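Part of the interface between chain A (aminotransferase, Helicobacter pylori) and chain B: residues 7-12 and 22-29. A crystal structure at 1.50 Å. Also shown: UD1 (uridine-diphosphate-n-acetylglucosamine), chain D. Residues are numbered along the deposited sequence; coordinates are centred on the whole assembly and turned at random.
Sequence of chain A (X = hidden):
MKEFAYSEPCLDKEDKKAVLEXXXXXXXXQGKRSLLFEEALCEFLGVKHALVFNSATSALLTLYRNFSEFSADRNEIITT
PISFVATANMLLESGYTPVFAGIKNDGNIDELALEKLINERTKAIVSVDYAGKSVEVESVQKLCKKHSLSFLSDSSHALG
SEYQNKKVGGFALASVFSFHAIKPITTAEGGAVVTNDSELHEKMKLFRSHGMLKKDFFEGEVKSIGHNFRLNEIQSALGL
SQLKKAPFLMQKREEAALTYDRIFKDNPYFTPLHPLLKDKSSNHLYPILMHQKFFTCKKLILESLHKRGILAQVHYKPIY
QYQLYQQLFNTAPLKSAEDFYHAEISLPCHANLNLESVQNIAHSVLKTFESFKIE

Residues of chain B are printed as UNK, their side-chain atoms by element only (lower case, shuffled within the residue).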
ATOM      1  N   SER A   7      -1.615  -2.882 -23.099  1.00 14.04           N
ATOM      2  CA  SER A   7      -0.443  -3.362 -22.395  1.00 13.71           C
ATOM      3  C   SER A   7      -0.874  -4.526 -21.520  1.00 15.54           C
ATOM      4  O   SER A   7      -2.054  -4.678 -21.198  1.00 15.67           O
ATOM      5  CB  SER A   7       0.204  -2.264 -21.532  1.00 14.54           C
ATOM      6  OG  SER A   7       1.449  -2.726 -21.016  1.00 15.91           O
ATOM      7  N   GLU A   8       0.084  -5.365 -21.167  1.00 14.24           N
ATOM      8  CA  GLU A   8      -0.194  -6.492 -20.282  1.00 16.21           C
ATOM      9  C   GLU A   8       1.113  -6.914 -19.625  1.00 14.30           C
ATOM     10  O   GLU A   8       2.185  -6.580 -20.116  1.00 14.96           O
ATOM     11  CB  GLU A   8      -0.841  -7.649 -21.042  1.00 20.00           C
ATOM     12  CG  GLU A   8       0.044  -8.274 -22.064  1.00 20.34           C
ATOM     13  CD  GLU A   8      -0.678  -9.302 -22.951  1.00 21.76           C
ATOM     14  OE1 GLU A   8      -0.043 -10.295 -23.290  1.00 22.99           O
ATOM     15  OE2 GLU A   8      -1.858  -9.120 -23.307  1.00 29.83           O
ATOM     16  N   PRO A   9       1.029  -7.627 -18.488  1.00 13.51           N
ATOM     17  CA  PRO A   9       2.241  -8.114 -17.840  1.00 12.56           C
ATOM     18  C   PRO A   9       2.862  -9.239 -18.654  1.00 14.80           C
ATOM     19  O   PRO A   9       2.142  -9.984 -19.343  1.00 15.08           O
ATOM     20  CB  PRO A   9       1.735  -8.654 -16.502  1.00 13.87           C
ATOM     21  CG  PRO A   9       0.343  -9.054 -16.763  1.00 15.42           C
ATOM     22  CD  PRO A   9      -0.191  -8.057 -17.779  1.00 14.23           C
ATOM     23  N   CYS A  10       4.192  -9.343 -18.588  1.00 11.61           N
ATOM     24  CA  CYS A  10       4.948 -10.316 -19.385  1.00 13.63           C
ATOM     25  C   CYS A  10       5.864 -11.109 -18.467  1.00 16.01           C
ATOM     26  O   CYS A  10       7.067 -10.849 -18.390  1.00 15.08           O
ATOM     27  CB  CYS A  10       5.766  -9.607 -20.468  1.00 14.53           C
ATOM     28  SG  CYS A  10       4.737  -8.655 -21.621  1.00 17.20           S
ATOM     29  N   LEU A  11       5.273 -12.069 -17.758  1.00 14.23           N
ATOM     30  CA  LEU A  11       6.018 -12.954 -16.844  1.00 15.24           C
ATOM     31  C   LEU A  11       6.517 -14.197 -17.563  1.00 16.07           C
ATOM     32  O   LEU A  11       5.876 -14.679 -18.502  1.00 18.00           O
ATOM     33  CB  LEU A  11       5.108 -13.374 -15.688  1.00 14.93           C
ATOM     34  CG  LEU A  11       5.083 -12.432 -14.475  1.00 22.35           C
ATOM     35  CD1 LEU A  11       4.781 -10.978 -14.812  1.00 29.75           C
ATOM     36  CD2 LEU A  11       4.156 -12.961 -13.359  1.00 16.35           C
ATOM     37  N   ASP A  12       7.645 -14.736 -17.104  1.00 15.44           N
ATOM     38  CA  ASP A  12       8.155 -16.004 -17.644  1.00 15.76           C
ATOM     39  C   ASP A  12       8.422 -17.032 -16.542  1.00 17.83           C
ATOM     40  O   ASP A  12       8.125 -16.801 -15.368  1.00 17.51           O
ATOM     41  CB  ASP A  12       9.413 -15.760 -18.483  1.00 16.69           C
ATOM     42  CG  ASP A  12      10.540 -15.132 -17.692  1.00 18.00           C
ATOM     43  OD1 ASP A  12      11.406 -14.504 -18.314  1.00 21.08           O
ATOM     44  OD2 ASP A  12      10.581 -15.267 -16.447  1.00 20.32           O
TER
ATOM     45  N   UNK B  22      -2.286 -17.618 -10.597  1.00 20.15           N
ATOM     46  CA  UNK B  22      -2.384 -16.200 -10.912  1.00 17.08           C
ATOM     47  C   UNK B  22      -1.247 -15.766 -11.827  1.00 16.42           C
ATOM     48  O   UNK B  22      -1.461 -15.004 -12.759  1.00 17.05           O
ATOM     49  c   UNK B  22      -2.361 -15.319  -9.643  1.00 17.21           C
ATOM     50  c   UNK B  22      -3.533 -15.656  -8.775  1.00 20.06           C
ATOM     51  c   UNK B  22      -2.380 -13.838 -10.038  1.00 16.31           C
ATOM     52  N   UNK B  23      -0.040 -16.266 -11.569  1.00 14.72           N
ATOM     53  CA  UNK B  23       1.114 -15.857 -12.353  1.00 16.03           C
ATOM     54  C   UNK B  23       0.956 -16.281 -13.822  1.00 17.21           C
ATOM     55  O   UNK B  23       1.603 -15.716 -14.720  1.00 18.46           O
ATOM     56  c   UNK B  23       4.053 -16.687  -9.898  1.00 22.69           C
ATOM     57  c   UNK B  23       2.733 -16.030 -10.327  1.00 17.55           C
ATOM     58  c   UNK B  23       2.815 -14.506 -10.155  1.00 15.72           C
ATOM     59  c   UNK B  23       2.386 -16.461 -11.760  1.00 18.36           C
ATOM     60  N   UNK B  24       0.111 -17.279 -14.061  1.00 17.37           N
ATOM     61  CA  UNK B  24      -0.146 -17.733 -15.436  1.00 17.37           C
ATOM     62  C   UNK B  24      -1.201 -16.905 -16.168  1.00 21.39           C
ATOM     63  O   UNK B  24      -1.406 -17.091 -17.371  1.00 25.04           O
ATOM     64  c   UNK B  24       0.554 -20.151 -15.071  1.00 21.44           C
ATOM     65  n   UNK B  24       0.196 -21.357 -14.618  1.00 27.52           N
ATOM     66  o   UNK B  24       1.733 -19.810 -15.184  1.00 25.22           O
ATOM     67  c   UNK B  24      -0.577 -19.206 -15.424  1.00 18.35           C
ATOM     68  N   UNK B  25      -1.864 -16.013 -15.428  1.00 18.62           N
ATOM     69  CA  UNK B  25      -2.931 -15.138 -15.927  1.00 19.09           C
ATOM     70  C   UNK B  25      -2.362 -13.797 -16.372  1.00 20.22           C
ATOM     71  O   UNK B  25      -1.300 -13.380 -15.904  1.00 22.47           O
ATOM     72  o   UNK B  25      -4.908 -13.900 -15.142  1.00 33.64           O
ATOM     73  c   UNK B  25      -3.942 -14.880 -14.792  1.00 24.59           C
ATOM     74  N   UNK B  26      -3.088 -13.105 -17.246  1.00 19.40           N
ATOM     75  CA  UNK B  26      -2.735 -11.749 -17.642  1.00 19.82           C
ATOM     76  C   UNK B  26      -3.278 -10.706 -16.656  1.00 18.68           C
ATOM     77  O   UNK B  26      -3.010  -9.510 -16.806  1.00 21.67           O
ATOM     78  n   UNK B  26       0.542 -13.623 -21.344  1.00 39.92           N
ATOM     79  c   UNK B  26      -0.901 -13.240 -21.474  1.00 38.81           C
ATOM     80  c   UNK B  26      -3.296 -11.441 -19.036  1.00 21.24           C
ATOM     81  c   UNK B  26      -2.845 -12.395 -20.132  1.00 29.86           C
ATOM     82  c   UNK B  26      -1.343 -12.370 -20.299  1.00 34.60           C
ATOM     83  N   UNK B  27      -4.038 -11.147 -15.654  1.00 16.89           N
ATOM     84  CA  UNK B  27      -4.663 -10.206 -14.727  1.00 15.64           C
ATOM     85  C   UNK B  27      -4.025 -10.362 -13.351  1.00 15.57           C
ATOM     86  O   UNK B  27      -4.418 -11.224 -12.561  1.00 18.20           O
ATOM     87  c   UNK B  27      -6.971  -9.221 -14.134  1.00 27.11           C
ATOM     88  c   UNK B  27      -6.845  -7.956 -15.000  1.00 37.95           C
ATOM     89  c   UNK B  27      -6.181 -10.418 -14.676  1.00 19.93           C
ATOM     90  n   UNK B  27      -7.116  -6.806 -14.395  1.00 27.92           N
ATOM     91  o   UNK B  27      -6.515  -8.016 -16.190  1.00 34.62           O
ATOM     92  N   UNK B  28      -3.023  -9.529 -13.079  1.00 14.53           N
ATOM     93  CA  UNK B  28      -2.264  -9.634 -11.829  1.00 14.95           C
ATOM     94  C   UNK B  28      -2.795  -8.694 -10.761  1.00 14.41           C
ATOM     95  O   UNK B  28      -2.408  -8.808  -9.599  1.00 15.41           O
ATOM     96  c   UNK B  28      -0.004 -10.242 -12.947  1.00 15.10           C
ATOM     97  c   UNK B  28       1.437  -9.808 -13.047  1.00 16.83           C
ATOM     98  c   UNK B  28      -0.785  -9.283 -12.046  1.00 15.31           C
ATOM     99  c   UNK B  28      -0.059 -11.684 -12.439  1.00 16.94           C
ATOM    100  N   UNK B  29      -3.629  -7.746 -11.163  1.00 13.83           N
ATOM    101  CA  UNK B  29      -4.289  -6.850 -10.211  1.00 14.78           C
ATOM    102  C   UNK B  29      -5.662  -6.411 -10.731  1.00 15.61           C
ATOM    103  O   UNK B  29      -6.004  -6.656 -11.899  1.00 15.44           O
ATOM    104  o   UNK B  29      -3.924  -5.036  -8.633  1.00 15.64           O
ATOM    105  c   UNK B  29      -3.189  -4.654 -10.938  1.00 16.29           C
ATOM    106  c   UNK B  29      -3.371  -5.673  -9.797  1.00 15.61           C
TER
HETATM  107  C1' UD1 D 902      -4.590   3.609 -14.898  1.00 33.04           C
HETATM  108  C2' UD1 D 902      -3.820   4.393 -15.966  1.00 25.94           C
HETATM  109  C3' UD1 D 902      -2.393   3.876 -16.127  1.00 25.81           C
HETATM  110  C4' UD1 D 902      -1.701   3.749 -14.770  1.00 29.00           C
HETATM  111  C5' UD1 D 902      -2.517   2.945 -13.750  1.00 34.09           C
HETATM  112  C6' UD1 D 902      -2.466   1.441 -14.027  1.00 36.03           C
HETATM  113  C7' UD1 D 902      -5.387   5.289 -17.634  1.00 27.25           C
HETATM  114  C8' UD1 D 902      -6.119   5.098 -18.933  1.00 33.33           C
HETATM  115  N2' UD1 D 902      -4.562   4.307 -17.232  1.00 25.91           N
HETATM  116  O1' UD1 D 902      -4.938   2.348 -15.457  1.00 34.82           O
HETATM  117  O3' UD1 D 902      -1.624   4.807 -16.911  1.00 22.87           O
HETATM  118  O5' UD1 D 902      -3.861   3.431 -13.661  1.00 36.72           O
HETATM  119  O7' UD1 D 902      -5.531   6.307 -16.990  1.00 26.14           O
HETATM  120  N1  UD1 D 902      -4.306  -5.164 -17.518  1.00 30.02           N
HETATM  121  C2  UD1 D 902      -3.680  -6.430 -17.510  1.00 33.70           C
HETATM  122  N3  UD1 D 902      -3.354  -6.996 -16.334  1.00 29.81           N
HETATM  123  C4  UD1 D 902      -3.624  -6.395 -15.158  1.00 34.28           C
HETATM  124  C5  UD1 D 902      -4.247  -5.150 -15.098  1.00 27.89           C
HETATM  125  C6  UD1 D 902      -4.592  -4.523 -16.291  1.00 32.26           C
HETATM  126  O2  UD1 D 902      -3.426  -7.022 -18.595  1.00 32.84           O
HETATM  127  O4  UD1 D 902      -3.316  -6.965 -14.097  1.00 27.70           O
HETATM  128  C1B UD1 D 902      -4.679  -4.562 -18.810  1.00 31.99           C
HETATM  129  C2B UD1 D 902      -6.028  -5.165 -19.182  1.00 35.27           C
HETATM  130  O2' UD1 D 902      -6.042  -5.480 -20.579  1.00 36.30           O
HETATM  131  C3B UD1 D 902      -7.018  -4.065 -18.860  1.00 31.25           C
HETATM  132  C4B UD1 D 902      -6.214  -2.804 -19.101  1.00 27.02           C
HETATM  133  O4B UD1 D 902      -4.871  -3.142 -18.724  1.00 29.35           O
HETATM  134  O3B UD1 D 902      -8.184  -4.093 -19.691  1.00 28.39           O
HETATM  135  C5B UD1 D 902      -6.750  -1.671 -18.244  1.00 28.48           C
HETATM  136  O5B UD1 D 902      -5.916  -0.547 -18.495  1.00 31.47           O
HETATM  137  PA  UD1 D 902      -6.331   0.926 -17.982  1.00 35.34           P
HETATM  138  O1A UD1 D 902      -5.132   1.823 -18.233  1.00 30.93           O
HETATM  139  O2A UD1 D 902      -7.684   1.256 -18.581  1.00 34.36           O
HETATM  140  O3A UD1 D 902      -6.473   0.610 -16.393  1.00 30.89           O
HETATM  141  PB  UD1 D 902      -6.401   1.729 -15.231  1.00 32.15           P
HETATM  142  O1B UD1 D 902      -7.450   2.803 -15.501  1.00 29.63           O
HETATM  143  O2B UD1 D 902      -6.373   0.994 -13.902  1.00 32.00           O
HETATM  144  O   HOH W   1       1.638 -11.178 -21.802  1.00 24.07           O

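At position 22 of chain B the side chain holds three carbons, one bonded to CA and carrying the other two. Branching at CB with no heteroatom identifies valine, and B:Val22, in a helix that begins earlier in the chain, lies out of reach of the chain A stretch. Position 23 has four carbons, forked at the second; one tip lies 3.8 Å from A:Leu11 CD2. This is leucine, and that tip is B:Leu23 CD2.

Position 24 shows two carbons, the second bearing one oxygen and one nitrogen: a short amide, hence asparagine. B:Asn24 makes no contact with chain A here. Position 25 has one carbon followed by one oxygen, which is serine. The CA-to-CB bond of B:Ser25 points away from chain A, while its backbone N donates to B:Val22 O at 2.9 Å.

Position 26 carries four carbons in a row ending in nitrogen, an unbranched amine that can only be lysine. B:Lys26 NZ stands 3.9 Å from A:Glu8 OE1, a long salt bridge. Water 1 fills in the contact: it accepts from B:Lys26 NZ at 2.7 Å and donates to A:Glu8 OE1 at 2.4 Å and to A:Pro9 O at 2.8 Å. The backbone B:Lys26 O packs 3.3 Å from A:Pro9 CD and accepts from UD1 N3 at 2.6 Å.

Position 27 has three carbons, the third carrying oxygen and nitrogen: glutamine. B:Gln27 points its CA-to-CB bond away from chain A; its backbone N donates to B:Ser25 OG at 2.9 Å (165°), bracing the turn, and B:Gln27 NE2 makes a weak bond to the backbone O of position 29 at 2.7 Å (122°).

Position 28 again shows four carbons forked at the second, with one tip 3.7 Å from A:Pro9 CB and 4.0 Å from A:Leu11 CD1. It is leucine, and the tip is B:Leu28 CD1. Position 29 has one carbon carrying an oxygen and a carbon, the pattern of threonine. B:Thr29 does not reach chain A, but its N donates to UD1 O4 at 3.1 Å, as B:Leu28 N does at 2.8 Å.

The contact therefore joins an apolar patch to a water-bridged charged pair. A:Pro9 and A:Leu11 point toward chain B and meet its two leucines, while A:Cys10 between them points away. No direct hydrogen bond crosses the stretches, which together bury 320 Å². The uracil ring reads the chain B backbone, with A:Pro9 CD 3.5 Å from UD1 O2, so both chains border the nucleotide.

Chain B, residues 22-29: VLNSKQLT
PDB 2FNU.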